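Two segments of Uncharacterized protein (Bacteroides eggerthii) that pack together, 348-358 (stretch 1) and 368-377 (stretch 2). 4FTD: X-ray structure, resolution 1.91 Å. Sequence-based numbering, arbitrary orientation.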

# COMPACT_ATOMS: atom_id res chain seq x y z
N ASN A 348 -10.29 2.43 2.25
CA ASN A 348 -11.47 3.07 1.65
C ASN A 348 -12.19 2.12 0.68
O ASN A 348 -12.46 2.45 -0.50
CB ASN A 348 -11.04 4.40 0.97
CG ASN A 348 -12.21 5.29 0.58
OD1 ASN A 348 -13.23 5.32 1.25
ND2 ASN A 348 -12.05 6.04 -0.53
N GLU A 349 -12.44 0.92 1.19
CA GLU A 349 -13.18 -0.14 0.49
C GLU A 349 -12.47 -0.78 -0.71
O GLU A 349 -13.08 -1.53 -1.46
CB GLU A 349 -14.58 0.33 0.13
CG GLU A 349 -15.33 0.83 1.36
CD GLU A 349 -16.70 1.36 1.04
OE1 GLU A 349 -17.46 0.62 0.38
OE2 GLU A 349 -17.00 2.50 1.44
N GLU A 350 -11.17 -0.55 -0.84
CA GLU A 350 -10.35 -1.27 -1.81
C GLU A 350 -9.29 -2.06 -1.09
O GLU A 350 -9.06 -1.84 0.08
CB GLU A 350 -9.77 -0.33 -2.85
CG GLU A 350 -10.84 0.15 -3.84
CD GLU A 350 -10.27 0.69 -5.14
OE1 GLU A 350 -9.09 1.13 -5.21
OE2 GLU A 350 -11.02 0.67 -6.10
N ARG A 351 -8.66 -3.00 -1.80
CA ARG A 351 -7.65 -3.90 -1.23
C ARG A 351 -6.46 -3.92 -2.20
O ARG A 351 -6.62 -4.18 -3.38
CB ARG A 351 -8.23 -5.31 -1.01
CG ARG A 351 -7.21 -6.35 -0.49
CD ARG A 351 -7.86 -7.68 -0.13
NE ARG A 351 -8.64 -8.09 -1.25
CZ ARG A 351 -9.80 -8.73 -1.23
NH1 ARG A 351 -10.32 -9.17 -0.09
NH2 ARG A 351 -10.44 -8.95 -2.38
N TYR A 352 -5.28 -3.61 -1.66
CA TYR A 352 -4.04 -3.54 -2.41
C TYR A 352 -2.99 -4.51 -1.87
O TYR A 352 -3.03 -4.90 -0.71
CB TYR A 352 -3.47 -2.12 -2.33
CG TYR A 352 -4.46 -1.04 -2.67
CD1 TYR A 352 -5.08 -1.02 -3.91
CD2 TYR A 352 -4.79 -0.03 -1.75
CE1 TYR A 352 -6.02 -0.06 -4.23
CE2 TYR A 352 -5.73 0.95 -2.08
CZ TYR A 352 -6.34 0.93 -3.32
OH TYR A 352 -7.28 1.89 -3.68
N LEU A 353 -2.06 -4.89 -2.76
CA LEU A 353 -0.85 -5.61 -2.39
C LEU A 353 0.30 -4.62 -2.54
O LEU A 353 0.50 -4.06 -3.62
CB LEU A 353 -0.60 -6.83 -3.28
CG LEU A 353 0.63 -7.68 -2.91
CD1 LEU A 353 0.47 -8.26 -1.52
CD2 LEU A 353 0.92 -8.77 -3.94
N LEU A 354 1.01 -4.39 -1.44
CA LEU A 354 2.20 -3.55 -1.36
C LEU A 354 3.40 -4.51 -1.37
O LEU A 354 3.43 -5.47 -0.57
CB LEU A 354 2.18 -2.71 -0.08
CG LEU A 354 3.44 -1.91 0.27
CD1 LEU A 354 3.80 -0.90 -0.81
CD2 LEU A 354 3.24 -1.24 1.64
N VAL A 355 4.32 -4.30 -2.29
CA VAL A 355 5.55 -5.10 -2.35
C VAL A 355 6.71 -4.20 -2.62
O VAL A 355 6.52 -3.03 -3.00
CB VAL A 355 5.50 -6.21 -3.42
CG1 VAL A 355 4.37 -7.19 -3.16
CG2 VAL A 355 5.42 -5.62 -4.83
N CYS A 356 7.93 -4.69 -2.36
CA CYS A 356 9.13 -4.01 -2.87
C CYS A 356 9.90 -5.00 -3.70
O CYS A 356 10.16 -6.13 -3.24
CB CYS A 356 10.02 -3.45 -1.75
SG CYS A 356 11.37 -2.41 -2.34
N THR A 357 10.28 -4.62 -4.92
CA THR A 357 11.06 -5.58 -5.73
C THR A 357 12.54 -5.45 -5.27
O THR A 357 13.02 -4.35 -5.08
CB THR A 357 10.86 -5.38 -7.24
OG1 THR A 357 11.26 -4.06 -7.52
CG2 THR A 357 9.34 -5.64 -7.68
N ALA A 358 13.24 -6.58 -5.10
CA ALA A 358 14.55 -6.62 -4.40
C ALA A 358 15.76 -6.31 -5.26
O ALA A 358 16.60 -5.45 -4.92
CB ALA A 358 14.71 -7.98 -3.72
N ILE A 368 13.43 -2.75 -8.82
CA ILE A 368 13.92 -2.13 -7.57
C ILE A 368 13.00 -0.97 -7.18
O ILE A 368 13.39 0.22 -7.18
CB ILE A 368 15.43 -1.74 -7.60
CG1 ILE A 368 16.29 -2.92 -8.07
CG2 ILE A 368 15.91 -1.30 -6.19
CD1 ILE A 368 17.76 -2.56 -8.25
N ALA A 369 11.78 -1.35 -6.80
CA ALA A 369 10.71 -0.38 -6.64
C ALA A 369 9.65 -0.76 -5.63
O ALA A 369 9.37 -1.92 -5.43
CB ALA A 369 10.05 -0.16 -8.01
N LEU A 370 9.03 0.26 -5.04
CA LEU A 370 7.79 0.07 -4.30
C LEU A 370 6.77 -0.18 -5.41
O LEU A 370 6.71 0.59 -6.36
CB LEU A 370 7.43 1.33 -3.51
CG LEU A 370 6.18 1.43 -2.65
CD1 LEU A 370 6.30 2.59 -1.66
CD2 LEU A 370 4.96 1.58 -3.51
N GLU A 371 5.97 -1.25 -5.30
CA GLU A 371 4.89 -1.51 -6.25
C GLU A 371 3.61 -1.82 -5.51
O GLU A 371 3.63 -2.46 -4.47
CB GLU A 371 5.29 -2.65 -7.19
CG GLU A 371 6.35 -2.19 -8.18
CD GLU A 371 6.86 -3.26 -9.12
OE1 GLU A 371 6.46 -4.43 -9.00
OE2 GLU A 371 7.69 -2.90 -9.97
N VAL A 372 2.50 -1.32 -6.04
CA VAL A 372 1.18 -1.57 -5.52
C VAL A 372 0.34 -2.23 -6.61
O VAL A 372 0.30 -1.76 -7.75
CB VAL A 372 0.50 -0.25 -5.08
CG1 VAL A 372 -0.84 -0.54 -4.45
CG2 VAL A 372 1.40 0.50 -4.12
N TYR A 373 -0.31 -3.34 -6.24
CA TYR A 373 -1.17 -4.08 -7.13
C TYR A 373 -2.59 -3.98 -6.62
O TYR A 373 -2.82 -3.98 -5.41
CB TYR A 373 -0.75 -5.53 -7.22
CG TYR A 373 0.54 -5.69 -7.94
CD1 TYR A 373 0.56 -5.86 -9.33
CD2 TYR A 373 1.75 -5.64 -7.25
CE1 TYR A 373 1.75 -6.00 -10.00
CE2 TYR A 373 2.94 -5.80 -7.91
CZ TYR A 373 2.94 -5.98 -9.28
OH TYR A 373 4.13 -6.12 -9.90
N ASP A 374 -3.53 -3.91 -7.54
CA ASP A 374 -4.96 -3.82 -7.17
C ASP A 374 -5.55 -5.21 -6.96
O ASP A 374 -5.63 -6.00 -7.90
CB ASP A 374 -5.75 -3.09 -8.24
CG ASP A 374 -7.13 -2.65 -7.77
OD1 ASP A 374 -7.66 -3.13 -6.74
OD2 ASP A 374 -7.69 -1.77 -8.44
N LEU A 375 -5.96 -5.52 -5.72
CA LEU A 375 -6.61 -6.81 -5.40
C LEU A 375 -8.04 -6.62 -4.87
O LEU A 375 -8.54 -7.44 -4.08
CB LEU A 375 -5.73 -7.60 -4.42
CG LEU A 375 -4.36 -8.06 -4.89
CD1 LEU A 375 -3.70 -8.90 -3.78
CD2 LEU A 375 -4.45 -8.87 -6.18
N THR A 376 -8.72 -5.57 -5.35
CA THR A 376 -10.06 -5.22 -4.87
C THR A 376 -11.11 -6.28 -5.19
O THR A 376 -11.79 -6.72 -4.27
CB THR A 376 -10.50 -3.85 -5.41
OG1 THR A 376 -9.59 -2.88 -4.91
CG2 THR A 376 -11.95 -3.50 -4.99
N LYS A 377 -11.22 -6.69 -6.46
CA LYS A 377 -12.24 -7.65 -6.88
C LYS A 377 -11.91 -9.02 -6.26
O LYS A 377 -10.76 -9.44 -6.24
CB LYS A 377 -12.42 -7.67 -8.42
O HOH W 1 -10.19 -1.21 -8.00

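Backbone hydrogen bonds join two antiparallel strands, 350-357 and 369-374. Leu353 and Tyr373 bond both ways: Leu353 N to Tyr373 O at 2.9 Å, and Tyr373 N to Leu353 O at 2.8 Å. Val355 and Glu371 repeat the pattern, with Val355 N to Glu371 O at 2.9 Å and Glu371 N to Val355 O at 3.0 Å. Leu354 with Val372, between them, is a non-hydrogen-bonded pair, as are Tyr352 with Asp374 and Cys356 with Leu370; this is the alternation expected of antiparallel strands.

At both ends of the ladder, side chains join the backbone bonding. Thr357 N donates to Ala369 O at 2.9 Å, but the return bond runs from Ala369 N to Thr357 OG1, also 2.9 Å. The Thr357 hydroxyl thus replaces its own carbonyl as acceptor. At the other end, Leu375 N donates to Arg351 O at 2.8 Å, while Arg351 N donates to Thr376 OG1 at 3.2 Å. The Arg351 side chain starts sideways, but its end comes nearer stretch 2, and Arg351 NE and NH2 both donate to Leu375 O, at 2.9 and 3.0 Å. This carbonyl lies at the guanidinium edge, where the N-H groups point.

Thr376 OG1 also donates to Asp374 OD1 at 2.7 Å, linking the end of the strand to the residue two places on. The carboxylates of Glu350 and Asp374 come close, with Glu350 OE1 4.6 Å from Asp374 OD2. A water donates to Glu350 OE2 (2.8 Å) and Asp374 OD2 (2.6 Å), bridging the like charges.

Apolar packing follows the alternation of the strands. On one face, Tyr352 CB meets Val372 CG1 at 3.7 Å, and Leu354 CD1 lies 3.8 Å from Leu370 CG. On the opposite face, Val355 CG2 touches the edge of the Tyr373 ring, 4.0 Å from Tyr373 CE2. Leu353 CB packs against Leu375 CD1 at 3.8 Å.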